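PDB 1QSA: protein (soluble lytic transglycosylase SLT70) from Escherichia coli, which cleaves the glycosidic bonds between N-acetylmuramic acid and N-acetylglucosamine in peptidoglycan, forming a 1,6-anhydro bond in the N-acetylmuramic acid residue. Local coordinates for residues G90-S95 and Y109-N114; Y352-A357 and V591-A596; Q152-Y157 and A182-I187; L235-L240 and Q252-I257; A420-A423 and Q427-D430. One frame throughout, in Å; residues are numbered along the deposited sequence. Where two conformers were deposited one is given.

Contact 1 (G90-S95 and Y109-N114); sequences GLLAFS and YYAKWN. With SO4 (sulfate ion), chain F.
Helices 88-94 and 102-114 pack against each other where Leu91 and Leu92 close on Ala111. Leu92 CG lies 3.8 Å from Ala111 CB. Leu91 CD2 reaches the same methyl at 4.1 Å. Different torsions let these two sequence neighbours converge on one methyl: Leu91 turns CG to the far side from its backbone N (chi1 -167°), while Leu92 holds CG beside its N. Leu92 also touches main chain, with CD1 3.7 Å from Ala111 O. Its other methyl, CD2, meets Lys112 CE at 4.0 Å. The lysine chain bends at chi2, and its aliphatic part crosses Leu92 at a slant. Its charged end forms a salt bridge with Glu120 on helix 118-129. No hydrogen bond links the two segments. Their axes come within 9.5 Å, with N-to-C directions 121° apart. This is helix-on-helix packing within the alpha-superhelix. Leu91 extends the packing to Val79 of helix 69-84. Away from the leucines, Trp113 NE1 donates to O2 of a sulfate at 2.8 Å. That oxygen sits in the ring plane, at its edge. Ser118 OG holds the same ion, which probably came from the crystallisation liquor. Near the helix end, Asn114 ND2 donates to Tyr110 O at 3.3 Å from above the carbonyl plane. Asn114 N shares that acceptor.

Contact 2 (Y352-A357 and V591-A596); sequences YPMVAA and VLAYDA
From segment 352-357, on helix 351-359, Met354 alone carries the apolar contact, reaching Ala593 and Ala596 on helix 582-601. Its SD lies 3.9 Å from Ala596 CB. Its terminal methyl CE lies 4.0 Å from Ala593 CB. Met354 was deposited in two conformers, and the distances belong to one of them. In it the chain is extended beyond CG, so SD and CE reach the two small residues, about one helical turn apart. Contact with main chain is the second kind. Met354 CE comes to 3.7 Å from Ala593 O, and Met354 SD to 3.8 Å from Ala593 CA. No hydrogen bond joins the segments, and all three touching residues are buried. Leu608 also packs on Met354. Polar links lie further out: Tyr352 OH bonds to Glu577, and Asp595 forms a salt bridge with Arg545. Helix 582-601 also packs on helix 468-479, which carries the predicted active-site residue Glu478. The contact is plain helix packing, a long methionine set against alanines, between a superhelix helix and a helix of the lysozyme-like catalytic part.

Contact 3 (Q152-Y157 and A182-I187); sequences QDPLAY and ADYQTI. With SO4 (sulfate ion), chain M.
Pro154, in the first turn of helix 154-166, faces Asp183, with their CA atoms 7.3 Å apart. Tyr184 does most of the touching. It holds CG beside its backbone N (chi1 -40°), and its ring reaches across Pro154 at about a right angle. Pro154 CB lies 3.5 Å from Tyr184 OH. Tyr184 CE2, at the ring edge, meets Pro154 O at 3.3 Å, near the ring plane. Leu155 points its CB away, yet its CD2 returns to 3.4 Å from Tyr184 OH. Asp183 CB sits 3.7 Å above the centre of the Tyr184 ring, on one face. Asp183 OD2 also approaches Pro154 CG at 3.8 Å. Asp153 is the N-cap, its OD1 accepting from Leu155 N at 3.0 Å. Ala182 N donates to a sulfate also held by Arg147. A serine in place of Tyr184 would probably leave a gap beside Pro154 and strip Leu155 CD2 of its partner. With no hydrogen bond between them, the start of helix 154-166 and segment 182-187 meet by van der Waals contact at the protein surface.

Contact 4 (L235-L240 and Q252-I257); sequences LMIPSL and QELRDI
Ile237 and Leu254 bring their CA atoms to 6.9 Å where helices 230-243 and 248-260 run nearly antiparallel, 163° between directions and 10.3 Å between segment axes. The first helix is kinked at Pro238, where the N atoms of Pro238 and Ser239 lack bonds to the preceding turn. Ile237 and Leu254 lie alongside each other, running opposite ways. Ile237 CG1 is anti to the carbonyl carbon (chi1 -65°) and the chain extends to CD1, which carries that methyl to 4.1 Å from Leu254 CB and 3.8 Å from Leu254 O. Leu240 crosses Leu254 at about a right angle, its CD2 3.8 Å from Leu254 CD1. Arg255 CG lies 4.3 Å from Ile237 CD1. Phe222 of helix 212-228 packs on Ile237, Leu240 and Leu254. Arg255 NH1 donates to Gln252 OE1 within the guanidinium plane. Gln252 NE2 donates to Ala278 O and to Asp256 OD1, there on the syn side but tilted well out of the carboxylate plane. These bonds fix the Gln252 amide. Chemically, mainly branched apolar side chains join the helices, while the polar chain stays along helix 248-260, beside helix 269-280.

Contact 5 (A420-A423 and Q427-D430); sequences ARYA and QWWD
Trp428 folds back on Ala423 at the close of helix 413-425, and here the packing is tight. Its backbone N donates to Ala423 O at 2.9 Å, N-H...O angle 162°, from above the carbonyl plane. Gln427 N bonds to the carbonyl of the residue after Ala423. Together with the positive phi of Gln427, these bonds make a Schellman motif. The side chains follow the main chain. Trp428 CB lies 4.1 Å from Ala423 CB, and Trp428 CE3 lies 3.9 Å from Ala423 CA. Tyr422 holds CG anti to its N (chi1 -176°), which sets its ring beside the indole, both pointing the same way. Trp428 CZ3 meets the edge of the tyrosine at Tyr422 CE2, 3.8 Å away. The planes stand obliquely at 67°. With an alanine at Trp428 the backbone bond could remain, but Tyr422 would probably lose this neighbour and a gap would open beside Ala423. The loose side belongs to Gln427, an exposed residue whose CB is directed away from segment 420-423. Trp428 is also the N-cap of helix 429-438. It packs on Val388 and Met392 of helix 383-393, and Tyr422 on Met385. Ala423 touches Leu431 of helix 429-438, so three helices converge around the turn.

How the contacts relate
From the N terminus, contact 1 comes first and closes a short loop between helices 88-94 and 102-114. Contact 3 follows in series, joining the start of helix 154-166 to segment 182-187. Contact 4 then pairs helices 230-243 and 248-260. These three tie near neighbours along the superhelix, and contact 3 lies on the same side of the chain's centre as contacts 1 and 4. Contact 2 spans far more sequence, bringing 352-357 to 591-596 and so joining the superhelix to the lysozyme-like catalytic part. Contact 5, the turn between 420-423 and 427-430, falls within that span. No two contacts cross or touch. Contacts 1 and 2 lie on opposite sides of the centre, their own centres about 55 Å apart.

Contact 1 (G90-S95 and Y109-N114)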
# COMPACT_ATOMS: atom_id res chain seq x y z
N GLY A 90 28.09 -25.90 -4.39
CA GLY A 90 28.58 -24.53 -4.18
C GLY A 90 27.53 -23.60 -3.59
O GLY A 90 27.84 -22.73 -2.76
N LEU A 91 26.29 -23.79 -4.01
CA LEU A 91 25.17 -22.98 -3.52
C LEU A 91 25.06 -23.11 -2.00
O LEU A 91 25.01 -22.11 -1.28
CB LEU A 91 23.88 -23.42 -4.21
CG LEU A 91 22.63 -22.53 -4.08
CD1 LEU A 91 21.66 -22.88 -5.18
CD2 LEU A 91 21.99 -22.66 -2.70
N LEU A 92 25.09 -24.35 -1.50
CA LEU A 92 24.99 -24.58 -0.07
C LEU A 92 26.25 -24.16 0.70
O LEU A 92 26.18 -23.79 1.87
CB LEU A 92 24.59 -26.04 0.21
CG LEU A 92 23.21 -26.40 -0.35
CD1 LEU A 92 22.91 -27.89 -0.15
CD2 LEU A 92 22.16 -25.57 0.38
N ALA A 93 27.40 -24.18 0.04
CA ALA A 93 28.64 -23.77 0.68
C ALA A 93 28.62 -22.25 0.82
O ALA A 93 29.07 -21.70 1.83
CB ALA A 93 29.85 -24.23 -0.15
N PHE A 94 28.03 -21.59 -0.16
CA PHE A 94 27.94 -20.13 -0.18
C PHE A 94 26.82 -19.63 0.74
O PHE A 94 26.96 -18.59 1.41
CB PHE A 94 27.72 -19.63 -1.62
CG PHE A 94 27.43 -18.16 -1.70
CD1 PHE A 94 28.45 -17.22 -1.57
CD2 PHE A 94 26.11 -17.71 -1.86
CE1 PHE A 94 28.17 -15.84 -1.58
CE2 PHE A 94 25.82 -16.34 -1.88
CZ PHE A 94 26.85 -15.40 -1.73
N SER A 95 25.71 -20.38 0.77
CA SER A 95 24.55 -20.03 1.58
C SER A 95 24.08 -21.26 2.37
O SER A 95 23.08 -21.89 2.02
CB SER A 95 23.41 -19.52 0.67
OG SER A 95 22.25 -19.17 1.42
N TYR A 109 16.38 -25.07 -1.50
CA TYR A 109 15.80 -26.38 -1.25
C TYR A 109 16.03 -27.37 -2.38
O TYR A 109 16.22 -28.56 -2.11
CB TYR A 109 14.33 -26.26 -0.85
CG TYR A 109 14.24 -25.65 0.52
CD1 TYR A 109 14.75 -26.34 1.63
CD2 TYR A 109 13.72 -24.38 0.71
CE1 TYR A 109 14.74 -25.77 2.88
CE2 TYR A 109 13.71 -23.79 1.98
CZ TYR A 109 14.23 -24.50 3.06
OH TYR A 109 14.21 -23.96 4.32
N TYR A 110 16.10 -26.90 -3.62
CA TYR A 110 16.40 -27.82 -4.73
C TYR A 110 17.86 -28.27 -4.55
O TYR A 110 18.19 -29.44 -4.80
CB TYR A 110 16.20 -27.14 -6.08
CG TYR A 110 16.30 -28.08 -7.25
CD1 TYR A 110 15.29 -29.02 -7.51
CD2 TYR A 110 17.38 -28.02 -8.13
CE1 TYR A 110 15.36 -29.87 -8.61
CE2 TYR A 110 17.46 -28.87 -9.24
CZ TYR A 110 16.45 -29.78 -9.47
OH TYR A 110 16.53 -30.61 -10.58
N ALA A 111 18.73 -27.37 -4.09
CA ALA A 111 20.14 -27.73 -3.84
C ALA A 111 20.21 -28.80 -2.74
O ALA A 111 21.06 -29.69 -2.80
CB ALA A 111 20.95 -26.51 -3.44
N LYS A 112 19.35 -28.68 -1.73
CA LYS A 112 19.30 -29.66 -0.64
C LYS A 112 18.93 -31.04 -1.21
O LYS A 112 19.58 -32.02 -0.88
CB LYS A 112 18.28 -29.21 0.42
CG LYS A 112 18.79 -28.10 1.33
CD LYS A 112 19.76 -28.63 2.38
CE LYS A 112 20.30 -27.53 3.28
NZ LYS A 112 21.03 -28.10 4.47
N TRP A 113 17.93 -31.10 -2.09
CA TRP A 113 17.55 -32.38 -2.70
C TRP A 113 18.72 -32.97 -3.50
O TRP A 113 19.00 -34.18 -3.42
CB TRP A 113 16.35 -32.19 -3.62
CG TRP A 113 16.03 -33.42 -4.42
CD1 TRP A 113 15.47 -34.59 -3.95
CD2 TRP A 113 16.28 -33.63 -5.81
NE1 TRP A 113 15.36 -35.49 -4.98
CE2 TRP A 113 15.84 -34.93 -6.13
CE3 TRP A 113 16.83 -32.83 -6.82
CZ2 TRP A 113 15.94 -35.46 -7.43
CZ3 TRP A 113 16.93 -33.36 -8.12
CH2 TRP A 113 16.49 -34.66 -8.40
N ASN A 114 19.38 -32.13 -4.29
CA ASN A 114 20.50 -32.55 -5.13
C ASN A 114 21.70 -33.05 -4.36
O ASN A 114 22.55 -33.75 -4.92
CB ASN A 114 20.95 -31.41 -6.04
CG ASN A 114 20.29 -31.45 -7.40
OD1 ASN A 114 20.64 -32.28 -8.24
ND2 ASN A 114 19.35 -30.55 -7.63
S SO4 F . 14.25 -39.09 -3.32
O1 SO4 F . 13.00 -39.86 -3.47
O2 SO4 F . 14.14 -37.88 -4.17
O3 SO4 F . 14.44 -38.73 -1.90
O4 SO4 F . 15.39 -39.90 -3.77

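Contact 2 (Y352-A357 and V591-A596)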
# COMPACT_ATOMS: atom_id res chain seq x y z
N TYR A 352 -11.11 13.05 12.64
CA TYR A 352 -12.29 13.20 13.51
C TYR A 352 -12.07 14.11 14.72
O TYR A 352 -12.97 14.87 15.09
CB TYR A 352 -12.94 11.86 13.84
CG TYR A 352 -13.93 11.46 12.77
CD1 TYR A 352 -15.16 12.10 12.68
CD2 TYR A 352 -13.63 10.47 11.83
CE1 TYR A 352 -16.08 11.78 11.69
CE2 TYR A 352 -14.55 10.13 10.82
CZ TYR A 352 -15.77 10.80 10.77
OH TYR A 352 -16.70 10.52 9.82
N PRO A 353 -10.90 14.01 15.39
CA PRO A 353 -10.68 14.92 16.52
C PRO A 353 -10.81 16.37 16.02
O PRO A 353 -11.35 17.23 16.71
CB PRO A 353 -9.25 14.58 16.92
CG PRO A 353 -9.22 13.13 16.75
CD PRO A 353 -9.95 12.89 15.44
N MET A 354 -10.34 16.64 14.79
CA MET A 354 -10.44 18.00 14.23
C MET A 354 -11.88 18.36 13.84
O MET A 354 -12.29 19.52 13.95
CB MET A 354 -9.57 18.11 12.96
CG MET A 354 -8.08 17.98 13.18
SD MET A 354 -7.20 18.07 11.58
CE MET A 354 -5.54 17.70 12.13
N VAL A 355 -12.63 17.37 13.35
CA VAL A 355 -14.02 17.57 13.01
C VAL A 355 -14.76 17.94 14.30
O VAL A 355 -15.57 18.88 14.33
CB VAL A 355 -14.68 16.28 12.45
CG1 VAL A 355 -16.19 16.45 12.40
CG2 VAL A 355 -14.18 15.97 11.03
N ALA A 356 -14.46 17.20 15.37
CA ALA A 356 -15.09 17.40 16.67
C ALA A 356 -14.91 18.82 17.16
O ALA A 356 -15.88 19.45 17.59
CB ALA A 356 -14.55 16.38 17.68
N ALA A 357 -13.69 19.34 17.05
CA ALA A 357 -13.39 20.71 17.47
C ALA A 357 -14.20 21.72 16.65
O ALA A 357 -14.82 22.63 17.22
CB ALA A 357 -11.90 20.98 17.32
N VAL A 591 -5.60 13.96 3.70
CA VAL A 591 -5.25 15.24 3.09
C VAL A 591 -5.80 16.45 3.87
O VAL A 591 -5.09 17.44 4.05
CB VAL A 591 -5.64 15.27 1.59
CG1 VAL A 591 -5.45 16.67 1.01
CG2 VAL A 591 -4.78 14.24 0.82
N LEU A 592 -7.04 16.34 4.36
CA LEU A 592 -7.63 17.42 5.14
C LEU A 592 -6.89 17.59 6.47
O LEU A 592 -6.59 18.73 6.86
CB LEU A 592 -9.12 17.17 5.38
CG LEU A 592 -9.98 17.17 4.10
CD1 LEU A 592 -11.41 16.78 4.47
CD2 LEU A 592 -9.95 18.51 3.40
N ALA A 593 -6.52 16.49 7.13
CA ALA A 593 -5.76 16.58 8.38
C ALA A 593 -4.37 17.19 8.10
O ALA A 593 -3.92 18.09 8.83
CB ALA A 593 -5.62 15.21 9.02
N TYR A 594 -3.75 16.77 7.00
CA TYR A 594 -2.40 17.26 6.65
C TYR A 594 -2.39 18.74 6.27
O TYR A 594 -1.44 19.47 6.59
CB TYR A 594 -1.81 16.45 5.50
CG TYR A 594 -1.56 14.98 5.79
CD1 TYR A 594 -1.78 14.41 7.05
CD2 TYR A 594 -1.12 14.14 4.76
CE1 TYR A 594 -1.56 13.03 7.28
CE2 TYR A 594 -0.90 12.78 4.97
CZ TYR A 594 -1.13 12.24 6.23
OH TYR A 594 -0.97 10.89 6.41
N ASP A 595 -3.44 19.19 5.59
CA ASP A 595 -3.55 20.59 5.20
C ASP A 595 -3.60 21.44 6.50
O ASP A 595 -2.92 22.46 6.60
CB ASP A 595 -4.79 20.82 4.32
CG ASP A 595 -4.74 22.14 3.57
OD1 ASP A 595 -3.78 22.90 3.79
OD2 ASP A 595 -5.63 22.43 2.75
N ALA A 596 -4.34 20.97 7.50
CA ALA A 596 -4.40 21.69 8.78
C ALA A 596 -3.01 21.74 9.43
O ALA A 596 -2.59 22.81 9.91
CB ALA A 596 -5.41 21.03 9.72

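Contact 3 (Q152-Y157 and A182-I187)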
# COMPACT_ATOMS: atom_id res chain seq x y z
N GLN A 152 4.77 -35.93 -1.22
CA GLN A 152 3.82 -34.82 -1.27
C GLN A 152 2.43 -35.32 -0.89
O GLN A 152 1.82 -36.08 -1.64
CB GLN A 152 3.79 -34.19 -2.66
CG GLN A 152 2.82 -33.01 -2.78
CD GLN A 152 2.69 -32.51 -4.21
OE1 GLN A 152 2.18 -33.22 -5.08
NE2 GLN A 152 3.17 -31.29 -4.45
N ASP A 153 1.95 -34.92 0.28
CA ASP A 153 0.62 -35.29 0.79
C ASP A 153 -0.42 -34.77 -0.21
O ASP A 153 -0.42 -33.58 -0.54
CB ASP A 153 0.41 -34.63 2.16
CG ASP A 153 -0.92 -35.01 2.84
OD1 ASP A 153 -1.79 -35.66 2.21
OD2 ASP A 153 -1.09 -34.65 4.02
N PRO A 154 -1.28 -35.66 -0.75
CA PRO A 154 -2.28 -35.19 -1.71
C PRO A 154 -3.18 -34.09 -1.11
O PRO A 154 -3.66 -33.21 -1.84
CB PRO A 154 -3.06 -36.46 -2.08
CG PRO A 154 -2.81 -37.39 -0.92
CD PRO A 154 -1.37 -37.12 -0.55
N LEU A 155 -3.37 -34.12 0.20
CA LEU A 155 -4.17 -33.08 0.85
C LEU A 155 -3.50 -31.72 0.72
O LEU A 155 -4.18 -30.70 0.68
CB LEU A 155 -4.41 -33.39 2.34
CG LEU A 155 -5.41 -34.50 2.69
CD1 LEU A 155 -5.47 -34.64 4.21
CD2 LEU A 155 -6.79 -34.20 2.12
N ALA A 156 -2.16 -31.70 0.66
CA ALA A 156 -1.43 -30.44 0.51
C ALA A 156 -1.63 -29.92 -0.91
O ALA A 156 -1.69 -28.70 -1.13
CB ALA A 156 0.07 -30.64 0.80
N TYR A 157 -1.76 -30.83 -1.86
CA TYR A 157 -1.98 -30.47 -3.26
C TYR A 157 -3.36 -29.80 -3.38
O TYR A 157 -3.48 -28.69 -3.92
CB TYR A 157 -1.93 -31.71 -4.17
CG TYR A 157 -1.82 -31.37 -5.64
CD1 TYR A 157 -2.95 -30.99 -6.38
CD2 TYR A 157 -0.59 -31.37 -6.29
CE1 TYR A 157 -2.85 -30.61 -7.72
CE2 TYR A 157 -0.47 -31.00 -7.63
CZ TYR A 157 -1.60 -30.62 -8.34
OH TYR A 157 -1.47 -30.23 -9.65
N ALA A 182 -4.22 -38.62 -8.88
CA ALA A 182 -5.33 -39.55 -9.10
C ALA A 182 -6.41 -39.53 -8.03
O ALA A 182 -7.59 -39.73 -8.34
CB ALA A 182 -4.79 -40.97 -9.28
N ASP A 183 -6.03 -39.22 -6.79
CA ASP A 183 -6.95 -39.16 -5.66
C ASP A 183 -8.18 -38.29 -5.92
O ASP A 183 -9.31 -38.65 -5.55
CB ASP A 183 -6.26 -38.58 -4.41
CG ASP A 183 -4.96 -39.28 -4.07
OD1 ASP A 183 -4.01 -39.24 -4.88
OD2 ASP A 183 -4.90 -39.84 -2.95
N TYR A 184 -7.96 -37.15 -6.59
CA TYR A 184 -9.03 -36.20 -6.84
C TYR A 184 -9.33 -35.95 -8.32
O TYR A 184 -9.96 -34.95 -8.67
CB TYR A 184 -8.69 -34.86 -6.15
CG TYR A 184 -8.07 -35.02 -4.78
CD1 TYR A 184 -8.79 -35.59 -3.72
CD2 TYR A 184 -6.75 -34.62 -4.54
CE1 TYR A 184 -8.20 -35.76 -2.46
CE2 TYR A 184 -6.16 -34.79 -3.30
CZ TYR A 184 -6.88 -35.35 -2.26
OH TYR A 184 -6.29 -35.49 -1.03
N GLN A 185 -8.88 -36.85 -9.18
CA GLN A 185 -9.10 -36.72 -10.61
C GLN A 185 -10.58 -36.56 -10.98
O GLN A 185 -10.91 -35.86 -11.93
CB GLN A 185 -8.49 -37.91 -11.36
CG GLN A 185 -8.77 -37.92 -12.86
CD GLN A 185 -8.35 -36.63 -13.57
OE1 GLN A 185 -9.04 -36.16 -14.48
NE2 GLN A 185 -7.22 -36.06 -13.14
N THR A 186 -11.45 -37.20 -10.21
CA THR A 186 -12.88 -37.16 -10.47
C THR A 186 -13.52 -35.76 -10.43
O THR A 186 -14.54 -35.53 -11.10
CB THR A 186 -13.67 -38.19 -9.64
OG1 THR A 186 -14.92 -38.43 -10.29
CG2 THR A 186 -13.89 -37.71 -8.19
N ILE A 187 -12.91 -34.83 -9.69
CA ILE A 187 -13.43 -33.46 -9.65
C ILE A 187 -12.57 -32.44 -10.41
O ILE A 187 -12.90 -31.26 -10.42
CB ILE A 187 -13.66 -32.93 -8.21
CG1 ILE A 187 -12.37 -32.99 -7.40
CG2 ILE A 187 -14.81 -33.67 -7.56
CD1 ILE A 187 -12.48 -32.31 -6.04
S SO4 M . -0.51 -39.29 -9.21
O1 SO4 M . -0.97 -39.34 -7.81
O2 SO4 M . -1.67 -39.22 -10.11
O3 SO4 M . 0.36 -38.11 -9.41
O4 SO4 M . 0.26 -40.52 -9.52

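Contact 4 (L235-L240 and Q252-I257)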
# COMPACT_ATOMS: atom_id res chain seq x y z
N LEU A 235 -30.87 -14.92 -6.07
CA LEU A 235 -31.86 -15.95 -6.40
C LEU A 235 -31.32 -17.37 -6.33
O LEU A 235 -32.09 -18.33 -6.18
CB LEU A 235 -32.44 -15.68 -7.79
CG LEU A 235 -33.29 -14.42 -7.91
CD1 LEU A 235 -33.69 -14.22 -9.35
CD2 LEU A 235 -34.51 -14.52 -7.00
N MET A 236 -30.00 -17.52 -6.42
CA MET A 236 -29.36 -18.82 -6.39
C MET A 236 -29.13 -19.41 -4.99
O MET A 236 -28.91 -20.62 -4.86
CB MET A 236 -28.00 -18.73 -7.10
CG MET A 236 -27.28 -20.05 -7.25
SD MET A 236 -25.58 -19.83 -7.79
CE MET A 236 -25.81 -18.95 -9.32
N ILE A 237 -29.17 -18.58 -3.96
CA ILE A 237 -28.90 -19.06 -2.61
C ILE A 237 -29.65 -20.32 -2.18
O ILE A 237 -29.04 -21.26 -1.67
CB ILE A 237 -28.99 -17.93 -1.56
CG1 ILE A 237 -27.90 -16.89 -1.81
CG2 ILE A 237 -28.84 -18.51 -0.15
CD1 ILE A 237 -27.90 -15.72 -0.82
N PRO A 238 -30.99 -20.37 -2.37
CA PRO A 238 -31.68 -21.59 -1.94
C PRO A 238 -31.17 -22.86 -2.62
O PRO A 238 -30.92 -23.86 -1.95
CB PRO A 238 -33.15 -21.30 -2.29
CG PRO A 238 -33.25 -19.82 -2.11
CD PRO A 238 -31.95 -19.31 -2.73
N SER A 239 -30.98 -22.80 -3.94
CA SER A 239 -30.49 -23.95 -4.70
C SER A 239 -29.09 -24.36 -4.29
O SER A 239 -28.79 -25.55 -4.19
CB SER A 239 -30.51 -23.65 -6.20
OG SER A 239 -31.83 -23.58 -6.69
N LEU A 240 -28.22 -23.38 -4.04
CA LEU A 240 -26.85 -23.66 -3.63
C LEU A 240 -26.81 -24.26 -2.22
O LEU A 240 -26.10 -25.24 -1.97
CB LEU A 240 -25.99 -22.39 -3.70
CG LEU A 240 -24.48 -22.55 -3.46
CD1 LEU A 240 -23.89 -23.63 -4.36
CD2 LEU A 240 -23.81 -21.20 -3.72
N GLN A 252 -25.34 -17.81 5.74
CA GLN A 252 -25.20 -16.39 6.06
C GLN A 252 -24.04 -15.76 5.30
O GLN A 252 -24.11 -14.60 4.92
CB GLN A 252 -25.05 -16.15 7.57
CG GLN A 252 -25.10 -14.64 7.97
CD GLN A 252 -26.36 -13.91 7.49
OE1 GLN A 252 -27.46 -14.46 7.52
NE2 GLN A 252 -26.19 -12.66 7.07
N GLU A 253 -22.96 -16.53 5.08
CA GLU A 253 -21.83 -16.00 4.33
C GLU A 253 -22.31 -15.67 2.93
O GLU A 253 -21.93 -14.64 2.35
CB GLU A 253 -20.65 -16.99 4.25
CG GLU A 253 -19.50 -16.39 3.40
CD GLU A 253 -18.33 -17.33 3.11
OE1 GLU A 253 -18.49 -18.56 3.19
OE2 GLU A 253 -17.25 -16.81 2.76
N LEU A 254 -23.15 -16.54 2.36
CA LEU A 254 -23.67 -16.29 1.02
C LEU A 254 -24.53 -15.03 1.02
O LEU A 254 -24.48 -14.24 0.09
CB LEU A 254 -24.49 -17.48 0.51
CG LEU A 254 -23.76 -18.82 0.37
CD1 LEU A 254 -24.70 -19.79 -0.33
CD2 LEU A 254 -22.46 -18.66 -0.44
N ARG A 255 -25.34 -14.86 2.07
CA ARG A 255 -26.19 -13.67 2.18
C ARG A 255 -25.33 -12.41 2.25
O ARG A 255 -25.63 -11.43 1.58
CB ARG A 255 -27.08 -13.73 3.42
CG ARG A 255 -28.22 -14.71 3.33
CD ARG A 255 -29.24 -14.45 4.43
NE ARG A 255 -30.19 -15.55 4.53
CZ ARG A 255 -30.14 -16.49 5.46
NH1 ARG A 255 -29.21 -16.45 6.40
NH2 ARG A 255 -31.04 -17.46 5.47
N ASP A 256 -24.25 -12.47 3.03
CA ASP A 256 -23.33 -11.34 3.19
C ASP A 256 -22.73 -10.94 1.84
O ASP A 256 -22.62 -9.75 1.52
CB ASP A 256 -22.17 -11.68 4.15
CG ASP A 256 -22.60 -11.76 5.61
OD1 ASP A 256 -23.77 -11.48 5.95
OD2 ASP A 256 -21.74 -12.12 6.44
N ILE A 257 -22.30 -11.95 1.08
CA ILE A 257 -21.71 -11.74 -0.24
C ILE A 257 -22.65 -10.95 -1.16
O ILE A 257 -22.23 -9.98 -1.80
CB ILE A 257 -21.32 -13.09 -0.87
CG1 ILE A 257 -20.08 -13.65 -0.16
CG2 ILE A 257 -21.10 -12.96 -2.37
CD1 ILE A 257 -19.83 -15.11 -0.43

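Contact 5 (A420-A423 and Q427-D430)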
# COMPACT_ATOMS: atom_id res chain seq x y z
N ALA A 420 15.30 11.20 12.98
CA ALA A 420 14.27 11.96 12.26
C ALA A 420 14.64 13.45 12.25
O ALA A 420 14.64 14.09 11.20
CB ALA A 420 12.90 11.76 12.93
N ARG A 421 15.05 13.97 13.41
CA ARG A 421 15.41 15.39 13.52
C ARG A 421 16.70 15.71 12.77
O ARG A 421 16.82 16.79 12.20
CB ARG A 421 15.54 15.80 14.99
CG ARG A 421 15.75 17.29 15.19
CD ARG A 421 14.54 18.09 14.72
NE ARG A 421 14.82 19.52 14.61
CZ ARG A 421 13.89 20.47 14.56
NH1 ARG A 421 12.60 20.14 14.62
NH2 ARG A 421 14.25 21.74 14.45
N TYR A 422 17.64 14.78 12.75
CA TYR A 422 18.91 14.96 12.03
C TYR A 422 18.59 15.10 10.53
O TYR A 422 19.09 16.00 9.86
CB TYR A 422 19.83 13.77 12.26
CG TYR A 422 21.19 13.93 11.64
CD1 TYR A 422 22.20 14.60 12.31
CD2 TYR A 422 21.46 13.40 10.38
CE1 TYR A 422 23.47 14.74 11.74
CE2 TYR A 422 22.73 13.54 9.80
CZ TYR A 422 23.73 14.21 10.49
OH TYR A 422 24.98 14.36 9.93
N ALA A 423 17.71 14.24 10.03
CA ALA A 423 17.30 14.29 8.62
C ALA A 423 16.58 15.62 8.35
O ALA A 423 16.89 16.31 7.39
CB ALA A 423 16.40 13.11 8.31
N GLN A 427 17.40 18.91 5.76
CA GLN A 427 16.42 19.04 4.69
C GLN A 427 16.26 17.77 3.85
O GLN A 427 15.96 17.85 2.65
CB GLN A 427 16.69 20.28 3.82
CG GLN A 427 16.66 21.54 4.65
CD GLN A 427 16.57 22.80 3.82
OE1 GLN A 427 16.72 22.77 2.59
NE2 GLN A 427 16.31 23.92 4.48
N TRP A 428 16.46 16.62 4.49
CA TRP A 428 16.26 15.30 3.87
C TRP A 428 14.82 14.99 4.30
O TRP A 428 14.58 14.17 5.20
CB TRP A 428 17.22 14.27 4.46
CG TRP A 428 18.70 14.55 4.21
CD1 TRP A 428 19.24 15.37 3.26
CD2 TRP A 428 19.80 13.96 4.92
NE1 TRP A 428 20.62 15.33 3.34
CE2 TRP A 428 20.98 14.48 4.34
CE3 TRP A 428 19.90 13.06 5.98
CZ2 TRP A 428 22.27 14.12 4.81
CZ3 TRP A 428 21.17 12.70 6.45
CH2 TRP A 428 22.34 13.23 5.85
N TRP A 429 13.87 15.68 3.66
CA TRP A 429 12.45 15.59 4.03
C TRP A 429 11.88 14.18 4.01
O TRP A 429 11.15 13.80 4.94
CB TRP A 429 11.62 16.51 3.14
CG TRP A 429 12.22 17.89 2.98
CD1 TRP A 429 12.56 18.50 1.80
CD2 TRP A 429 12.51 18.84 4.02
NE1 TRP A 429 13.02 19.77 2.04
CE2 TRP A 429 13.00 20.01 3.39
CE3 TRP A 429 12.41 18.81 5.42
CZ2 TRP A 429 13.37 21.15 4.11
CZ3 TRP A 429 12.79 19.96 6.14
CH2 TRP A 429 13.26 21.11 5.48
N ASP A 430 12.16 13.44 2.95
CA ASP A 430 11.68 12.06 2.89
C ASP A 430 12.24 11.18 4.02
O ASP A 430 11.51 10.37 4.61
CB ASP A 430 11.89 11.41 1.50
CG ASP A 430 13.26 11.64 0.91
OD1 ASP A 430 14.20 12.13 1.56
OD2 ASP A 430 13.40 11.32 -0.29